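Local atomic coordinates of nitrite reductase (Hyphomicrobium denitrificans, PDB entry 2DV6), a protein that probably reduces nitrite to nitric oxide at bound copper ions, taking electrons from cytochrome c in the course of denitrification. Residues V67-G72 / H77-D82; N111-C114 / H119-A122; E172-G175 / T181-T184; K303-S308 / L421-V426. All blocks are in the same frame, centred on the assembly; numbering follows the deposited sequence.

In the fold
Contacts 1 and 2 build one copper site between them: H77 comes from contact 1, C114 and H119 from contact 2, and M124 completes the set. Their centres are 10 Å apart, and strands 80-81 and 108-113 lie side by side in one sheet, where V80 N meets Y113 O at 2.8 Å in a probable hydrogen bond. Contact 3 is a hairpin in the next part of the chain, about 40 Å from contact 2 between centres and closer to the copper held by H219. Contact 4 sits between the two regions. It touches contact 3 where T181 CG2 packs on S308 CA at 3.8 Å, and it approaches contact 1 through E422 and N68.

Contact 1 of 4, residues V67-G72 / H77-D82; sequences VNLVNG and HDVVVD. With CU (copper (II) ion), chain I.
The backbones run in opposite directions without a hydrogen bond between them, L69 facing V79 with CA atoms 7.5 Å apart and N71 facing H77, a spacing that side chains have to fill. L69 does most of that filling. With its CG anti to the backbone N (chi1 -166°), the branch point comes down on V79 CG2 at 3.5 Å, while CD1 reaches on to the backbone at D78 CA, 4.0 Å away. F100 of strand 97-103 and Y42 of strand 39-45 also pack on V79. Strand 64-70 and strand 80-81 belong to different sheets, so L69 and V79 meet in the core of a cupredoxin-type sandwich, with the copper at one end. There H77 binds the ion through ND1 at 2.1 Å, alongside C114 and H119. On the far side of the imidazole NE2 is hydrogen-bonded to E73, so the ring is fixed at both nitrogens and its rotation is set. The side chains of N71 and H77 cross at about a right angle, the amide plane tilted 54° from the ring, with N71 ND2 3.8 Å from H77 CD2. That amide makes its own bonds to the intervening turn, ND2 to A75 O and OD1 to G74 N.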
# COMPACT_ATOMS: atom_id res chain seq x y z
N VAL A 67 12.05 -29.83 -2.43
CA VAL A 67 12.16 -28.52 -1.80
C VAL A 67 11.94 -27.42 -2.84
O VAL A 67 12.55 -27.44 -3.88
CB VAL A 67 13.54 -28.35 -1.10
CG1 VAL A 67 13.69 -26.93 -0.52
CG2 VAL A 67 13.67 -29.41 0.04
N ASN A 68 11.02 -26.49 -2.53
CA ASN A 68 10.71 -25.38 -3.43
C ASN A 68 11.29 -24.10 -2.81
O ASN A 68 10.85 -23.67 -1.76
CB ASN A 68 9.21 -25.16 -3.56
CG ASN A 68 8.46 -26.38 -4.06
OD1 ASN A 68 8.96 -27.19 -4.88
ND2 ASN A 68 7.20 -26.49 -3.60
N LEU A 69 12.23 -23.47 -3.48
CA LEU A 69 12.84 -22.28 -2.93
C LEU A 69 12.31 -21.09 -3.71
O LEU A 69 12.43 -21.07 -4.94
CB LEU A 69 14.36 -22.38 -3.12
CG LEU A 69 15.37 -21.47 -2.41
CD1 LEU A 69 16.36 -20.79 -3.37
CD2 LEU A 69 14.85 -20.56 -1.28
N VAL A 70 11.75 -20.12 -3.00
CA VAL A 70 11.31 -18.86 -3.62
C VAL A 70 12.06 -17.70 -2.98
O VAL A 70 12.11 -17.58 -1.76
CB VAL A 70 9.75 -18.65 -3.43
CG1 VAL A 70 9.28 -17.34 -4.11
CG2 VAL A 70 8.98 -19.88 -3.92
N ASN A 71 12.61 -16.84 -3.81
CA ASN A 71 13.36 -15.69 -3.38
C ASN A 71 12.36 -14.62 -2.90
O ASN A 71 11.45 -14.20 -3.65
CB ASN A 71 14.22 -15.21 -4.57
CG ASN A 71 15.13 -14.07 -4.22
OD1 ASN A 71 14.73 -13.15 -3.50
ND2 ASN A 71 16.35 -14.09 -4.76
N GLY A 72 12.51 -14.21 -1.64
CA GLY A 72 11.59 -13.27 -1.01
C GLY A 72 12.04 -11.83 -1.11
O GLY A 72 11.23 -10.94 -1.32
N HIS A 77 20.39 -16.36 -3.91
CA HIS A 77 20.28 -17.50 -2.97
C HIS A 77 20.30 -18.87 -3.63
O HIS A 77 19.94 -19.01 -4.78
CB HIS A 77 18.99 -17.46 -2.13
CG HIS A 77 18.78 -16.19 -1.36
ND1 HIS A 77 19.62 -15.79 -0.34
CD2 HIS A 77 17.84 -15.24 -1.46
CE1 HIS A 77 19.19 -14.65 0.16
NE2 HIS A 77 18.10 -14.30 -0.50
N ASP A 78 20.67 -19.89 -2.86
CA ASP A 78 20.30 -21.25 -3.18
C ASP A 78 19.97 -22.00 -1.88
O ASP A 78 19.87 -21.36 -0.81
CB ASP A 78 21.34 -21.99 -4.06
CG ASP A 78 22.72 -22.13 -3.40
OD1 ASP A 78 23.68 -22.54 -4.13
OD2 ASP A 78 22.87 -21.90 -2.17
N VAL A 79 19.78 -23.32 -1.99
CA VAL A 79 19.73 -24.23 -0.87
C VAL A 79 20.64 -25.40 -1.24
O VAL A 79 20.50 -25.97 -2.33
CB VAL A 79 18.35 -24.89 -0.67
CG1 VAL A 79 18.34 -25.68 0.65
CG2 VAL A 79 17.25 -23.91 -0.67
N VAL A 80 21.53 -25.76 -0.34
CA VAL A 80 22.39 -26.91 -0.52
C VAL A 80 22.09 -27.88 0.61
O VAL A 80 21.99 -27.46 1.76
CB VAL A 80 23.90 -26.50 -0.54
CG1 VAL A 80 24.84 -27.74 -0.66
CG2 VAL A 80 24.16 -25.53 -1.67
N VAL A 81 21.91 -29.16 0.28
CA VAL A 81 21.70 -30.14 1.35
C VAL A 81 23.00 -30.86 1.63
O VAL A 81 23.54 -31.59 0.77
CB VAL A 81 20.52 -31.11 1.15
CG1 VAL A 81 20.40 -32.07 2.38
CG2 VAL A 81 19.25 -30.32 0.97
N ASP A 82 23.48 -30.63 2.85
CA ASP A 82 24.84 -30.93 3.23
C ASP A 82 25.40 -32.32 2.84
O ASP A 82 26.48 -32.39 2.23
CB ASP A 82 25.09 -30.67 4.71
CG ASP A 82 26.57 -30.71 5.06
OD1 ASP A 82 27.41 -30.47 4.15
OD2 ASP A 82 26.88 -31.02 6.23
CU CU I . 21.38 -16.78 0.33

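Contact 2 of 4, residues N111-C114 / H119-A122; sequences NYYC and HRQA. With CU (copper (II) ion), chain I.
R120 reaches back from the short, weakly bonded helix 119-122 to lie on Y113 at the end of strand 108-113. Its CB starts against the carbonyl of C114, 3.6 Å from O. Beyond CG the chain bends at chi2 and again at chi3 (78°), which turns it along the tyrosine: CD packs on Y113 CB at 3.5 Å, and NE comes over CG. The guanidinium then settles flat on one face of the ring, planes 2° apart, with CZ 3.7 Å from the ring centroid in a cation-pi stack. NH2 stands over the middle of the ring, and NH1, above CD2, is drawn into a salt bridge with E125. With an alanine in place of Y113 the guanidinium would lose the face it rests on and would probably be free to swing about its link to E125. Closer to the metal a water bridges the backbones, donating to C114 O at 2.6 Å and accepting from R120 N at 2.9 Å, so the residue after H119 is tied to the carbonyl of C114, itself a copper ligand. C114 SG and H119 ND1 hold the copper at 2.2 and 2.1 Å. H77 and M124 make up the set that defines a type 1 copper centre, and this mixture of a cysteine thiolate and two histidines, with a methionine beside them, suits such centres to passing electrons, probably its role here too.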
# COMPACT_ATOMS: atom_id res chain seq x y z
N ASN A 111 22.28 -30.60 7.63
CA ASN A 111 22.07 -29.17 7.45
C ASN A 111 21.62 -28.85 6.01
O ASN A 111 22.06 -29.48 5.07
CB ASN A 111 23.34 -28.39 7.77
CG ASN A 111 23.73 -28.48 9.24
OD1 ASN A 111 24.90 -28.63 9.55
ND2 ASN A 111 22.75 -28.41 10.14
N TYR A 112 20.74 -27.86 5.86
CA TYR A 112 20.56 -27.25 4.55
C TYR A 112 21.01 -25.81 4.72
O TYR A 112 20.86 -25.26 5.80
CB TYR A 112 19.12 -27.37 4.03
CG TYR A 112 18.03 -26.64 4.83
CD1 TYR A 112 17.26 -27.32 5.77
CD2 TYR A 112 17.74 -25.28 4.59
CE1 TYR A 112 16.21 -26.66 6.49
CE2 TYR A 112 16.72 -24.60 5.32
CZ TYR A 112 15.95 -25.31 6.25
OH TYR A 112 14.95 -24.65 6.93
N TYR A 113 21.59 -25.19 3.69
CA TYR A 113 22.14 -23.84 3.89
C TYR A 113 22.28 -23.15 2.54
O TYR A 113 22.21 -23.79 1.48
CB TYR A 113 23.50 -23.91 4.61
CG TYR A 113 24.54 -24.66 3.78
CD1 TYR A 113 25.34 -23.99 2.84
CD2 TYR A 113 24.70 -26.04 3.92
CE1 TYR A 113 26.27 -24.69 2.05
CE2 TYR A 113 25.64 -26.74 3.14
CZ TYR A 113 26.39 -26.07 2.21
OH TYR A 113 27.29 -26.76 1.46
N CYS A 114 22.47 -21.83 2.58
CA CYS A 114 22.70 -21.06 1.37
C CYS A 114 24.20 -20.93 1.14
O CYS A 114 24.94 -20.62 2.08
CB CYS A 114 22.04 -19.68 1.46
SG CYS A 114 22.34 -18.74 -0.03
N HIS A 119 26.04 -15.76 3.37
CA HIS A 119 24.63 -16.04 3.72
C HIS A 119 24.45 -17.08 4.79
O HIS A 119 23.58 -16.92 5.65
CB HIS A 119 23.79 -16.37 2.49
CG HIS A 119 23.64 -15.22 1.56
ND1 HIS A 119 22.58 -15.09 0.68
CD2 HIS A 119 24.42 -14.13 1.37
CE1 HIS A 119 22.72 -13.97 -0.00
NE2 HIS A 119 23.82 -13.37 0.39
N ARG A 120 25.24 -18.16 4.76
CA ARG A 120 25.09 -19.15 5.85
C ARG A 120 25.46 -18.52 7.19
O ARG A 120 24.76 -18.69 8.18
CB ARG A 120 25.79 -20.49 5.57
CG ARG A 120 26.12 -21.24 6.85
CD ARG A 120 25.84 -22.74 6.91
NE ARG A 120 26.83 -23.54 6.23
CZ ARG A 120 27.01 -24.86 6.37
NH1 ARG A 120 26.31 -25.63 7.21
NH2 ARG A 120 27.94 -25.41 5.62
N GLN A 121 26.51 -17.69 7.21
CA GLN A 121 26.89 -17.00 8.44
C GLN A 121 25.85 -15.95 8.86
O GLN A 121 25.61 -15.76 10.05
CB GLN A 121 28.22 -16.31 8.28
CG GLN A 121 29.43 -17.20 8.24
CD GLN A 121 30.62 -16.44 7.66
OE1 GLN A 121 30.75 -16.27 6.42
NE2 GLN A 121 31.48 -15.92 8.55
N ALA A 122 25.26 -15.27 7.88
CA ALA A 122 24.19 -14.30 8.10
C ALA A 122 22.91 -14.93 8.69
O ALA A 122 22.09 -14.22 9.22
CB ALA A 122 23.89 -13.58 6.78
CU CU I . 21.38 -16.78 0.33
O HOH W 1 26.99 -19.13 2.65

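Contact 3 of 4, residues E172-G175 / T181-T184; sequences EVKG and TTYT
K174 leaves its backbone with CG anti to N (chi1 177°) and stays extended to the end, while T182 holds OG1 between its backbone N and carbonyl carbon (chi1 59°); together these torsions carry the lysine stem obliquely across the threonine. CE comes 3.5 Å from T182 OG1 and packs against CB as well, a contact of the methylene, since the amine at the tip goes on to S141. Next along the strand, G175 and Y183 form an antiparallel hydrogen-bonded pair. G175 N gives a short, straight bond to Y183 O at 2.8 Å, and Y183 N returns one to G175 O at 3.0 Å, more bent at 140°. That carbonyl has a second visitor: T182 CA approaches at 3.1 Å in a CH...O contact, so two groups converge on G175 O. One residue back from G175, K174 and T184 make a non-hydrogen-bonded pair, their CA atoms 4.5 Å apart. Their side chains share one face of the sheet, and Y183 points to the other, where its ring meets Y185 edge-to-face. E172, at the far end, hydrogen-bonds to NE2 of the copper ligand H219 as a second-shell partner. The whole is a piece of the long beta hairpin formed by strands 163-178 and 181-188, within a cupredoxin-type domain of the multicopper oxidase family.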
# COMPACT_ATOMS: atom_id res chain seq x y z
N GLU A 172 -24.40 -32.50 4.39
CA GLU A 172 -23.33 -31.53 4.62
C GLU A 172 -22.52 -31.97 5.85
O GLU A 172 -23.06 -32.16 6.93
CB GLU A 172 -23.91 -30.11 4.78
CG GLU A 172 -24.91 -29.75 3.63
CD GLU A 172 -25.76 -28.53 3.91
OE1 GLU A 172 -26.62 -28.20 3.08
OE2 GLU A 172 -25.58 -27.86 4.95
N VAL A 173 -21.21 -32.14 5.67
CA VAL A 173 -20.41 -32.75 6.70
C VAL A 173 -19.01 -32.13 6.72
O VAL A 173 -18.42 -31.85 5.66
CB VAL A 173 -20.32 -34.30 6.45
CG1 VAL A 173 -19.78 -34.63 5.07
CG2 VAL A 173 -19.50 -34.99 7.52
N LYS A 174 -18.48 -31.90 7.91
CA LYS A 174 -17.07 -31.52 8.04
C LYS A 174 -16.20 -32.70 7.67
O LYS A 174 -16.19 -33.71 8.38
CB LYS A 174 -16.77 -31.06 9.47
CG LYS A 174 -15.29 -30.70 9.71
CD LYS A 174 -15.09 -30.57 11.20
CE LYS A 174 -13.72 -30.05 11.53
NZ LYS A 174 -13.71 -29.70 12.99
N GLY A 175 -15.46 -32.58 6.57
CA GLY A 175 -14.66 -33.66 6.05
C GLY A 175 -13.16 -33.39 6.09
O GLY A 175 -12.71 -32.22 6.13
N THR A 181 -6.27 -30.90 7.96
CA THR A 181 -7.05 -29.89 7.23
C THR A 181 -8.43 -30.36 6.83
O THR A 181 -8.63 -31.51 6.39
CB THR A 181 -6.19 -29.06 6.19
OG1 THR A 181 -6.91 -28.83 4.97
CG2 THR A 181 -4.91 -29.71 5.90
N THR A 182 -9.41 -29.49 7.08
CA THR A 182 -10.80 -29.88 7.01
C THR A 182 -11.55 -28.84 6.21
O THR A 182 -11.07 -27.73 6.00
CB THR A 182 -11.47 -30.06 8.43
OG1 THR A 182 -11.39 -28.84 9.16
CG2 THR A 182 -10.77 -31.17 9.26
N TYR A 183 -12.75 -29.21 5.78
CA TYR A 183 -13.51 -28.41 4.85
C TYR A 183 -14.96 -28.89 5.03
O TYR A 183 -15.15 -30.06 5.34
CB TYR A 183 -12.98 -28.64 3.41
CG TYR A 183 -13.68 -27.81 2.32
CD1 TYR A 183 -13.35 -26.47 2.12
CD2 TYR A 183 -14.65 -28.38 1.48
CE1 TYR A 183 -14.00 -25.70 1.15
CE2 TYR A 183 -15.28 -27.61 0.47
CZ TYR A 183 -14.95 -26.27 0.34
OH TYR A 183 -15.55 -25.48 -0.62
N THR A 184 -15.95 -28.00 4.84
CA THR A 184 -17.34 -28.43 4.77
C THR A 184 -17.72 -29.00 3.41
O THR A 184 -17.93 -28.24 2.44
CB THR A 184 -18.32 -27.29 5.16
OG1 THR A 184 -17.98 -26.81 6.47
CG2 THR A 184 -19.75 -27.81 5.19

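Contact 4 of 4, residues K303-S308 / L421-V426; sequences KSFGTS and LEHGLV
S304 O accepts a 3.1 Å hydrogen bond from T307 N, closing a type II turn whose second residue, F305, carries its ring across to H423. A chi1 of 174° throws the phenyl group out of the turn, and H423 CA sits over the middle of its face, 3.7 Å from the centroid and 9° off the normal, a well-centred CH-pi contact. CE2 also comes to 3.4 Å from H423 C. The two rings themselves meet obliquely, planes 55° apart, with H423 ND1 3.8 Å from F305 CB. The contact joins two loops far apart in sequence, one leading from strand 290-299 to strand 309-310 and the other from 409-415 to 427-431 in the last of the beta sandwiches. Replacing F305 by an alanine would probably open a gap above the H423 backbone and leave Y325, which meets the ring edge-to-face, without its partner. G424 N comes to 3.8 Å from F305 CE2, approaching the ring obliquely, and the backbone angles of G424 call for glycine. H423 is pinned at both nitrogens, ND1 to E324 O and NE2 to I319 O of the second subunit, while E422 bonds to S264 of that same subunit.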
# COMPACT_ATOMS: atom_id res chain seq x y z
N LYS A 303 -7.36 -19.94 1.91
CA LYS A 303 -5.90 -20.10 2.07
C LYS A 303 -5.34 -20.94 0.94
O LYS A 303 -6.08 -21.73 0.32
CB LYS A 303 -5.55 -20.74 3.43
CG LYS A 303 -6.02 -19.93 4.64
CD LYS A 303 -5.49 -20.60 5.93
CE LYS A 303 -6.39 -20.44 7.17
NZ LYS A 303 -6.63 -19.00 7.44
N SER A 304 -4.05 -20.78 0.69
CA SER A 304 -3.38 -21.56 -0.37
C SER A 304 -3.33 -23.06 -0.06
O SER A 304 -3.30 -23.44 1.11
CB SER A 304 -1.95 -21.05 -0.60
OG SER A 304 -1.98 -19.63 -0.75
N PHE A 305 -3.32 -23.87 -1.11
CA PHE A 305 -3.05 -25.31 -1.01
C PHE A 305 -1.92 -25.54 -0.02
O PHE A 305 -0.90 -24.89 -0.10
CB PHE A 305 -2.59 -25.90 -2.37
CG PHE A 305 -2.16 -27.36 -2.25
CD1 PHE A 305 -0.82 -27.72 -2.20
CD2 PHE A 305 -3.14 -28.38 -2.10
CE1 PHE A 305 -0.44 -29.09 -2.02
CE2 PHE A 305 -2.78 -29.74 -1.93
CZ PHE A 305 -1.45 -30.11 -1.89
N GLY A 306 -2.09 -26.48 0.90
CA GLY A 306 -0.98 -26.90 1.74
C GLY A 306 -0.99 -26.21 3.08
O GLY A 306 -0.23 -26.59 3.96
N THR A 307 -1.87 -25.22 3.24
CA THR A 307 -2.07 -24.61 4.55
C THR A 307 -3.06 -25.42 5.39
O THR A 307 -4.15 -25.74 4.93
CB THR A 307 -2.62 -23.19 4.43
OG1 THR A 307 -1.68 -22.40 3.69
CG2 THR A 307 -2.77 -22.57 5.84
N SER A 308 -2.71 -25.70 6.64
CA SER A 308 -3.53 -26.58 7.45
C SER A 308 -4.67 -25.84 8.14
O SER A 308 -4.72 -24.62 8.09
CB SER A 308 -2.64 -27.28 8.47
OG SER A 308 -2.32 -26.36 9.50
N LEU A 421 -0.40 -32.11 -9.80
CA LEU A 421 0.24 -33.08 -8.87
C LEU A 421 0.47 -32.41 -7.51
O LEU A 421 0.20 -32.99 -6.44
CB LEU A 421 1.60 -33.53 -9.40
CG LEU A 421 1.71 -34.50 -10.56
CD1 LEU A 421 3.21 -34.82 -10.86
CD2 LEU A 421 0.93 -35.79 -10.23
N GLU A 422 0.87 -31.14 -7.56
CA GLU A 422 1.23 -30.43 -6.34
C GLU A 422 0.01 -29.80 -5.68
O GLU A 422 0.13 -29.32 -4.56
CB GLU A 422 2.40 -29.44 -6.62
CG GLU A 422 3.46 -30.09 -7.64
CD GLU A 422 4.91 -29.50 -7.57
OE1 GLU A 422 5.20 -28.65 -6.65
OE2 GLU A 422 5.73 -29.93 -8.45
N HIS A 423 -1.16 -29.84 -6.31
CA HIS A 423 -2.41 -29.36 -5.70
C HIS A 423 -3.27 -30.53 -5.22
O HIS A 423 -4.48 -30.36 -4.96
CB HIS A 423 -3.23 -28.53 -6.69
CG HIS A 423 -2.67 -27.17 -6.92
ND1 HIS A 423 -2.97 -26.09 -6.12
CD2 HIS A 423 -1.79 -26.71 -7.85
CE1 HIS A 423 -2.31 -25.03 -6.54
NE2 HIS A 423 -1.59 -25.38 -7.58
N GLY A 424 -2.67 -31.71 -5.14
CA GLY A 424 -3.29 -32.87 -4.52
C GLY A 424 -3.74 -33.94 -5.47
O GLY A 424 -4.33 -34.95 -5.03
N LEU A 425 -3.44 -33.76 -6.75
CA LEU A 425 -4.01 -34.65 -7.78
C LEU A 425 -3.10 -35.80 -8.25
O LEU A 425 -2.36 -35.66 -9.24
CB LEU A 425 -4.37 -33.87 -9.03
CG LEU A 425 -5.76 -34.02 -9.63
CD1 LEU A 425 -5.78 -33.80 -11.14
CD2 LEU A 425 -6.63 -35.16 -9.15
N VAL A 426 -3.25 -36.95 -7.62
CA VAL A 426 -2.37 -38.11 -7.87
C VAL A 426 -3.06 -39.32 -7.24
O VAL A 426 -3.62 -39.20 -6.18
CB VAL A 426 -0.92 -37.86 -7.31
CG1 VAL A 426 -0.94 -37.66 -5.83
CG2 VAL A 426 0.08 -38.97 -7.71